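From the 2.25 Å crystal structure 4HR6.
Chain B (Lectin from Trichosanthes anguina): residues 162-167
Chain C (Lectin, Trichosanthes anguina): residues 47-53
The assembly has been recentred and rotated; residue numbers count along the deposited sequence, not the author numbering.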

# COMPACT_ATOMS: atom_id res chain seq x y z
N SER B 162 -12.68 9.16 9.48
CA SER B 162 -13.26 10.21 10.33
C SER B 162 -12.37 11.45 10.43
O SER B 162 -12.81 12.47 10.91
CB SER B 162 -13.54 9.68 11.75
OG SER B 162 -12.34 9.38 12.43
N LEU B 163 -11.12 11.37 9.99
CA LEU B 163 -10.24 12.53 10.08
C LEU B 163 -9.19 12.61 8.96
O LEU B 163 -8.00 12.50 9.21
CB LEU B 163 -9.54 12.54 11.45
CG LEU B 163 -8.93 13.91 11.81
CD1 LEU B 163 -10.02 14.89 12.22
CD2 LEU B 163 -7.90 13.80 12.90
N GLN B 164 -9.65 12.80 7.72
CA GLN B 164 -8.76 13.23 6.64
C GLN B 164 -7.67 12.20 6.28
O GLN B 164 -6.60 12.58 5.83
CB GLN B 164 -8.04 14.55 7.03
CG GLN B 164 -8.95 15.70 7.45
CD GLN B 164 -9.36 16.58 6.28
OE1 GLN B 164 -9.47 16.12 5.14
NE2 GLN B 164 -9.58 17.86 6.56
N GLY B 165 -7.93 10.92 6.52
CA GLY B 165 -6.98 9.87 6.16
C GLY B 165 -5.86 9.68 7.17
O GLY B 165 -4.92 8.93 6.92
N LEU B 166 -5.98 10.34 8.32
CA LEU B 166 -5.01 10.18 9.38
C LEU B 166 -5.39 9.03 10.31
O LEU B 166 -6.55 8.85 10.67
CB LEU B 166 -4.89 11.48 10.19
CG LEU B 166 -4.18 12.60 9.41
CD1 LEU B 166 -4.74 13.97 9.78
CD2 LEU B 166 -2.69 12.56 9.66
N PHE B 167 -4.38 8.28 10.72
CA PHE B 167 -4.54 7.16 11.62
C PHE B 167 -4.75 7.67 13.05
O PHE B 167 -4.35 8.78 13.39
CB PHE B 167 -3.29 6.28 11.58
CG PHE B 167 -3.14 5.46 10.32
CD1 PHE B 167 -2.12 4.54 10.23
CD2 PHE B 167 -4.05 5.57 9.27
CE1 PHE B 167 -1.97 3.75 9.10
CE2 PHE B 167 -3.91 4.77 8.15
CZ PHE B 167 -2.87 3.86 8.07
N THR C 47 -1.93 20.22 13.41
CA THR C 47 -2.95 19.48 14.12
C THR C 47 -4.26 19.61 13.38
O THR C 47 -4.73 20.72 13.12
CB THR C 47 -3.07 19.99 15.57
OG1 THR C 47 -1.82 19.80 16.23
CG2 THR C 47 -4.16 19.21 16.35
N PHE C 48 -4.84 18.46 13.04
CA PHE C 48 -6.11 18.38 12.32
C PHE C 48 -7.23 18.09 13.31
O PHE C 48 -7.07 17.24 14.19
CB PHE C 48 -6.05 17.25 11.27
CG PHE C 48 -5.13 17.53 10.11
CD1 PHE C 48 -3.76 17.56 10.29
CD2 PHE C 48 -5.64 17.74 8.85
CE1 PHE C 48 -2.91 17.82 9.22
CE2 PHE C 48 -4.80 18.01 7.77
CZ PHE C 48 -3.44 18.04 7.96
N HIS C 49 -8.36 18.78 13.17
CA HIS C 49 -9.49 18.65 14.08
C HIS C 49 -10.72 18.20 13.34
O HIS C 49 -10.76 18.29 12.13
CB HIS C 49 -9.78 20.00 14.75
CG HIS C 49 -8.73 20.42 15.73
ND1 HIS C 49 -8.80 20.11 17.07
CD2 HIS C 49 -7.57 21.08 15.55
CE1 HIS C 49 -7.73 20.58 17.68
NE2 HIS C 49 -6.97 21.18 16.79
N SER C 50 -11.73 17.75 14.08
CA SER C 50 -13.03 17.38 13.49
C SER C 50 -13.79 18.57 12.86
O SER C 50 -14.77 18.38 12.14
CB SER C 50 -13.90 16.70 14.55
OG SER C 50 -13.15 15.76 15.29
N ASP C 51 -13.35 19.79 13.19
CA ASP C 51 -13.73 21.03 12.49
C ASP C 51 -13.62 20.98 10.98
O ASP C 51 -14.44 21.57 10.27
CB ASP C 51 -12.75 22.14 12.89
CG ASP C 51 -13.10 22.81 14.18
OD1 ASP C 51 -14.30 22.97 14.47
OD2 ASP C 51 -12.15 23.20 14.89
N GLY C 52 -12.55 20.34 10.50
CA GLY C 52 -12.04 20.58 9.15
C GLY C 52 -10.96 21.65 9.18
O GLY C 52 -10.54 22.14 8.14
N THR C 53 -10.50 22.00 10.37
CA THR C 53 -9.48 23.01 10.53
C THR C 53 -8.13 22.34 10.73
O THR C 53 -8.05 21.23 11.26
CB THR C 53 -9.75 23.98 11.70
OG1 THR C 53 -9.87 23.26 12.93
CG2 THR C 53 -11.02 24.80 11.46

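What does Phe48(C) find on the other chain? It gives up more surface than any other residue in this contact, and its CA-to-CB bond points toward chain B. Leu166(B) lays a methyl group over one face of the ring: CD1 of Leu166(B) sits 3.9 Å from the centroid of the Phe48(C) ring and 24° off the ring normal, a CH-pi arrangement. The closest pair between these two residues, CD1 of Leu166(B) and CG of Phe48(C), is 3.6 Å apart, which is close van der Waals packing. Gln164(B) approaches the same ring obliquely through the aliphatic part of its side chain, with CG 4.1 Å from CD2 of Phe48(C).

Where does Leu163(B) go, if not over the ring? It reaches the backbone of chain C. Both methyls lie against the main chain: CD1 of Leu163(B) is 3.5 Å from O of His49(C) and 3.8 Å from N of Ser50(C), and CD2 of Leu163(B) is 3.8 Å from O of Phe48(C), where it also packs 4.2 Å from CB of Phe48(C).

How do three residues of one short turn all reach this surface? Leu163(B) to Leu166(B) form a type I' turn, closed by a hydrogen bond from N of Leu166(B) to O of Leu163(B) at 3.1 Å. The CA-to-CB bonds of Leu163(B), Gln164(B) and Leu166(B) all point toward chain C. Gly165(B), at positive phi, completes the turn without touching the other stretch.

Does any polar bond tie the two stretches together? No hydrogen bond crosses between them, so their direct contact rests on packing. The amide of Gln164(B) comes near Gly52(C), with NE2 of Gln164(B) 4.5 Å from CA of Gly52(C), but its hydrogen bonds are made elsewhere in the structure.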